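Local structure of malic enzyme (Entamoeba histolytica, 3NV9) at residues 11-16 and 477-481; 236-240 and 380-384. The protein probably catalyses the oxidative decarboxylation of malate to pyruvate, with NAD or NADP as electron acceptor, as in other malic enzymes. All coordinates share one frame; numbering follows the deposited sequence.

Interaction 1 of 2, residues 11-16 and 477-481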
loop_
_atom_site.group_PDB
_atom_site.type_symbol
_atom_site.label_atom_id
_atom_site.label_comp_id
_atom_site.label_asym_id
_atom_site.label_seq_id
_atom_site.Cartn_x
_atom_site.Cartn_y
_atom_site.Cartn_z
ATOM N N LEU A 11 -8.661 -14.309 -29.755
ATOM C CA LEU A 11 -9.915 -14.781 -29.189
ATOM C C LEU A 11 -11.022 -14.817 -30.253
ATOM O O LEU A 11 -11.749 -15.792 -30.319
ATOM C CB LEU A 11 -10.351 -13.965 -27.969
ATOM C CG LEU A 11 -11.782 -14.281 -27.501
ATOM C CD1 LEU A 11 -11.893 -15.603 -26.790
ATOM C CD2 LEU A 11 -12.304 -13.164 -26.600
ATOM N N GLU A 12 -11.129 -13.755 -31.053
ATOM C CA GLU A 12 -12.083 -13.665 -32.155
ATOM C C GLU A 12 -12.139 -14.943 -33.007
ATOM O O GLU A 12 -13.232 -15.467 -33.286
ATOM C CB GLU A 12 -11.826 -12.425 -33.035
ATOM C CG GLU A 12 -11.929 -11.059 -32.296
ATOM C CD GLU A 12 -13.349 -10.656 -31.826
ATOM O OE1 GLU A 12 -14.360 -11.019 -32.480
ATOM O OE2 GLU A 12 -13.449 -9.934 -30.797
ATOM N N GLU A 13 -10.975 -15.469 -33.346
ATOM C CA GLU A 13 -10.850 -16.653 -34.211
ATOM C C GLU A 13 -11.155 -17.943 -33.466
ATOM O O GLU A 13 -11.450 -18.956 -34.080
ATOM C CB GLU A 13 -9.444 -16.717 -34.822
ATOM C CG GLU A 13 -9.073 -15.477 -35.675
ATOM C CD GLU A 13 -8.536 -14.234 -34.868
ATOM O OE1 GLU A 13 -8.884 -13.993 -33.689
ATOM O OE2 GLU A 13 -7.752 -13.454 -35.437
ATOM N N CYS A 14 -11.048 -17.922 -32.136
ATOM C CA CYS A 14 -11.327 -19.117 -31.337
ATOM C C CYS A 14 -12.807 -19.224 -31.009
ATOM O O CYS A 14 -13.269 -20.234 -30.488
ATOM C CB CYS A 14 -10.492 -19.129 -30.050
ATOM S SG CYS A 14 -8.704 -19.230 -30.362
ATOM N N LEU A 15 -13.538 -18.145 -31.271
ATOM C CA LEU A 15 -14.977 -18.147 -31.123
ATOM C C LEU A 15 -15.536 -18.629 -32.454
ATOM O O LEU A 15 -15.221 -18.074 -33.530
ATOM C CB LEU A 15 -15.503 -16.762 -30.756
ATOM C CG LEU A 15 -15.858 -16.326 -29.323
ATOM C CD1 LEU A 15 -15.569 -17.319 -28.241
ATOM C CD2 LEU A 15 -15.239 -15.014 -29.018
ATOM N N PRO A 16 -16.324 -19.701 -32.387
ATOM C CA PRO A 16 -16.853 -20.373 -33.582
ATOM C C PRO A 16 -17.568 -19.447 -34.562
ATOM O O PRO A 16 -18.371 -18.583 -34.160
ATOM C CB PRO A 16 -17.822 -21.399 -32.999
ATOM C CG PRO A 16 -17.244 -21.699 -31.615
ATOM C CD PRO A 16 -16.602 -20.436 -31.141
ATOM N N LEU A 477 -12.553 -20.889 -22.434
ATOM C CA LEU A 477 -13.153 -20.772 -23.776
ATOM C C LEU A 477 -14.422 -21.641 -23.906
ATOM O O LEU A 477 -15.523 -21.114 -24.091
ATOM C CB LEU A 477 -12.116 -21.067 -24.864
ATOM C CG LEU A 477 -12.572 -20.779 -26.301
ATOM C CD1 LEU A 477 -13.189 -19.431 -26.432
ATOM C CD2 LEU A 477 -11.444 -20.937 -27.296
ATOM N N ALA A 478 -14.263 -22.953 -23.737
ATOM C CA ALA A 478 -15.365 -23.903 -23.694
ATOM C C ALA A 478 -16.511 -23.407 -22.795
ATOM O O ALA A 478 -17.672 -23.453 -23.165
ATOM C CB ALA A 478 -14.844 -25.299 -23.206
ATOM N N TYR A 479 -16.171 -22.920 -21.615
ATOM C CA TYR A 479 -17.157 -22.403 -20.684
ATOM C C TYR A 479 -17.972 -21.306 -21.355
ATOM O O TYR A 479 -19.229 -21.295 -21.292
ATOM C CB TYR A 479 -16.413 -21.844 -19.483
ATOM C CG TYR A 479 -17.247 -21.103 -18.501
ATOM C CD1 TYR A 479 -17.574 -19.741 -18.721
ATOM C CD2 TYR A 479 -17.743 -21.753 -17.350
ATOM C CE1 TYR A 479 -18.364 -19.029 -17.819
ATOM C CE2 TYR A 479 -18.566 -21.037 -16.417
ATOM C CZ TYR A 479 -18.852 -19.673 -16.664
ATOM O OH TYR A 479 -19.596 -18.954 -15.762
ATOM N N ALA A 480 -17.255 -20.390 -22.021
ATOM C CA ALA A 480 -17.916 -19.225 -22.586
ATOM C C ALA A 480 -18.843 -19.680 -23.698
ATOM O O ALA A 480 -19.994 -19.237 -23.747
ATOM C CB ALA A 480 -16.925 -18.179 -23.083
ATOM N N ILE A 481 -18.335 -20.571 -24.556
ATOM C CA ILE A 481 -19.079 -21.097 -25.690
ATOM C C ILE A 481 -20.283 -21.830 -25.170
ATOM O O ILE A 481 -21.407 -21.542 -25.581
ATOM C CB ILE A 481 -18.213 -21.994 -26.548
ATOM C CG1 ILE A 481 -17.268 -21.102 -27.353
ATOM C CG2 ILE A 481 -19.075 -22.932 -27.445
ATOM C CD1 ILE A 481 -16.125 -21.791 -27.917
#
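Leu477 pushes its forked end against the short turn 11-14 and Leu15 just after it, and the two methyls do different jobs. CD2 presses on Cys14 CB at 3.4 Å, closer than two carbons usually sit, and Cys14 O is 3.7 Å from Leu477 CD2. Leu477 CD1 meets Leu15 CD1 at 3.7 Å, the two side chains meeting at a slant. With CG anti to the backbone N (chi1 -172°), the fork of Leu477 is carried across to 11-16. Leu11, which runs past Leu477 in the opposite direction, is slacker: its CD1 stays 4.1 Å from Leu477 CD1. This is helix packing between the two ends of the chain, the weakly bonded turn 11-14 near the N-terminus against helix 470-485, whose positions 477 and 481 lie one turn apart on the same face. Leu4 also lies against Leu11, Cys14 and Leu477. Whereas Leu11, Cys14 and Leu15 are buried around Leu477, Pro16 and Ile481 make a partly exposed pair: Ile481 CD1 points at the CD-CG edge of Pro16, 3.5 Å from Pro16 CD. No hydrogen bond crosses between the segments. On the solvent side the exposed Glu12 turns away to salt bridges with Arg24 and Lys28 of helix 21-43. Tyr479 packs on that same helix, and its OH hydrogen-bonds Arg71 of the second subunit.

Interaction 2 of 2, residues 236-240 and 380-384. With SO4 (sulfate ion), chain C.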
loop_
_atom_site.group_PDB
_atom_site.type_symbol
_atom_site.label_atom_id
_atom_site.label_comp_id
_atom_site.label_asym_id
_atom_site.label_seq_id
_atom_site.Cartn_x
_atom_site.Cartn_y
_atom_site.Cartn_z
ATOM N N ARG A 236 -18.785 19.008 -18.931
ATOM C CA ARG A 236 -18.037 20.178 -18.561
ATOM C C ARG A 236 -16.696 20.330 -19.304
ATOM O O ARG A 236 -16.322 21.465 -19.717
ATOM C CB ARG A 236 -17.783 20.196 -17.076
ATOM C CG ARG A 236 -16.954 21.431 -16.677
ATOM C CD ARG A 236 -16.726 21.523 -15.198
ATOM N NE ARG A 236 -15.652 20.662 -14.707
ATOM C CZ ARG A 236 -15.793 19.656 -13.844
ATOM N NH1 ARG A 236 -16.998 19.296 -13.404
ATOM N NH2 ARG A 236 -14.723 18.982 -13.426
ATOM N N LEU A 237 -15.942 19.238 -19.462
ATOM C CA LEU A 237 -14.671 19.398 -20.176
ATOM C C LEU A 237 -14.933 19.690 -21.621
ATOM O O LEU A 237 -14.189 20.462 -22.211
ATOM C CB LEU A 237 -13.708 18.195 -20.055
ATOM C CG LEU A 237 -13.158 17.984 -18.647
ATOM C CD1 LEU A 237 -12.016 16.932 -18.635
ATOM C CD2 LEU A 237 -12.767 19.282 -17.986
ATOM N N ILE A 238 -15.959 19.048 -22.192
ATOM C CA ILE A 238 -16.292 19.141 -23.622
ATOM C C ILE A 238 -16.738 20.558 -24.042
ATOM O O ILE A 238 -16.395 21.002 -25.163
ATOM C CB ILE A 238 -17.289 18.061 -24.031
ATOM C CG1 ILE A 238 -16.551 16.715 -24.182
ATOM C CG2 ILE A 238 -18.023 18.373 -25.362
ATOM C CD1 ILE A 238 -17.476 15.434 -24.061
ATOM N N VAL A 239 -17.473 21.226 -23.128
ATOM C CA VAL A 239 -17.808 22.665 -23.193
ATOM C C VAL A 239 -16.525 23.482 -23.082
ATOM O O VAL A 239 -16.212 24.184 -24.003
ATOM C CB VAL A 239 -18.991 23.091 -22.218
ATOM C CG1 VAL A 239 -19.064 24.605 -21.969
ATOM C CG2 VAL A 239 -20.316 22.613 -22.777
ATOM N N THR A 240 -15.714 23.298 -22.053
ATOM C CA THR A 240 -14.502 24.120 -21.918
ATOM C C THR A 240 -13.606 24.004 -23.176
ATOM O O THR A 240 -12.988 24.982 -23.574
ATOM C CB THR A 240 -13.696 23.738 -20.706
ATOM O OG1 THR A 240 -14.514 23.827 -19.544
ATOM C CG2 THR A 240 -12.473 24.615 -20.546
ATOM N N ASP A 380 -8.940 21.199 -14.421
ATOM C CA ASP A 380 -9.627 20.819 -15.650
ATOM C C ASP A 380 -8.683 21.044 -16.852
ATOM O O ASP A 380 -8.642 20.257 -17.776
ATOM C CB ASP A 380 -10.931 21.599 -15.846
ATOM C CG ASP A 380 -12.066 21.137 -14.921
ATOM O OD1 ASP A 380 -11.868 20.171 -14.131
ATOM O OD2 ASP A 380 -13.191 21.749 -14.991
ATOM N N ASN A 381 -7.905 22.102 -16.816
ATOM C CA ASN A 381 -6.958 22.355 -17.891
ATOM C C ASN A 381 -5.977 21.195 -18.075
ATOM O O ASN A 381 -5.690 20.780 -19.191
ATOM C CB ASN A 381 -6.249 23.670 -17.645
ATOM C CG ASN A 381 -7.175 24.868 -17.859
ATOM O OD1 ASN A 381 -8.273 24.726 -18.390
ATOM N ND2 ASN A 381 -6.725 26.058 -17.454
ATOM N N MET A 382 -5.505 20.678 -16.948
ATOM C CA MET A 382 -4.544 19.607 -16.933
ATOM C C MET A 382 -5.192 18.364 -17.538
ATOM O O MET A 382 -4.585 17.717 -18.398
ATOM C CB MET A 382 -4.103 19.345 -15.507
ATOM C CG MET A 382 -3.046 20.311 -15.044
ATOM S SD MET A 382 -2.919 20.222 -13.253
ATOM C CE MET A 382 -2.055 18.619 -13.039
ATOM N N ALA A 383 -6.435 18.061 -17.120
ATOM C CA ALA A 383 -7.189 16.966 -17.730
ATOM C C ALA A 383 -7.302 17.111 -19.229
ATOM O O ALA A 383 -7.253 16.126 -19.945
ATOM C CB ALA A 383 -8.567 16.857 -17.143
ATOM N N ILE A 384 -7.505 18.344 -19.683
ATOM C CA ILE A 384 -7.699 18.623 -21.125
ATOM C C ILE A 384 -6.364 18.483 -21.885
ATOM O O ILE A 384 -6.311 17.973 -22.971
ATOM C CB ILE A 384 -8.367 19.999 -21.353
ATOM C CG1 ILE A 384 -9.872 19.930 -20.970
ATOM C CG2 ILE A 384 -8.178 20.470 -22.811
ATOM C CD1 ILE A 384 -10.594 21.277 -20.807
HETATM S S SO4 C . -10.039 24.042 -11.369
HETATM O O1 SO4 C . -10.225 25.428 -11.726
HETATM O O2 SO4 C . -8.777 23.924 -10.642
HETATM O O3 SO4 C . -11.138 23.612 -10.514
HETATM O O4 SO4 C . -10.145 23.235 -12.560
HETATM O O HOH W 1 -13.185 23.512 -17.331
#
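A side-on salt bridge between Arg236 and Asp380 ties together two helices of the NAD-binding, Rossmann-type domain, whose segments cross at 81° with axes 10.5 Å apart. Arg236 NE donates to Asp380 OD2 at 2.7 Å and Arg236 NH2 to Asp380 OD1 at 3.2 Å, one nitrogen for each oxygen, both on the syn side of the carboxylate and both a little out of its plane. The two flat groups are nearly coplanar, 13° apart, although the side chains themselves cross at about a right angle; the bend of the arginine at chi3 (80°) turns its NE edge to the acid. Two further partners fix the rotation of the carboxylate. A water bonded to Thr240 OG1 donates to Asp380 OD2 at 2.9 Å, and Gln196 bonds OD1. Alongside the salt bridge the contact is apolar. Leu237 CD2 lies 3.6 Å from Asp380 CB, its CD1 reaches Ala383 CB at 3.8 Å, and Ile384 CD1 rests on Thr240 CG2, also at 3.8 Å. Ala199 and Leu203 of helix 193-213 close over Leu237 and Ile384 respectively. At the N-terminal end of helix 380-396, Asp380 N points almost straight at sulfate O4, 3.0 Å away, and Arg183 holds the same anion, which probably came from the crystallisation liquor. Helix 229-240 links the parallel strands 222-225 and 248-252, the beta-alpha-beta crossover with which a Rossmann fold typically begins.

In the fold
Interactions 1 and 2 are remote from each other: their centres are 40 Å apart, the nearest atoms about 27 Å, and they lie on opposite sides of the chain's centre. Interaction 1 is the peripheral one, about 28 Å from that centre against 15 Å for interaction 2. Along the chain, however, they are nested: 11-16 with 477-481 closes a loop of 460 residues that includes both segments of interaction 2, so one joins the chain's ends and the other packs helices inside the NAD-binding domain. The sodium ion, held by Thr348, Arg350 and Pro354, is about 13 Å from the Leu11 side chain, whereas interaction 2 touches a sulfate directly.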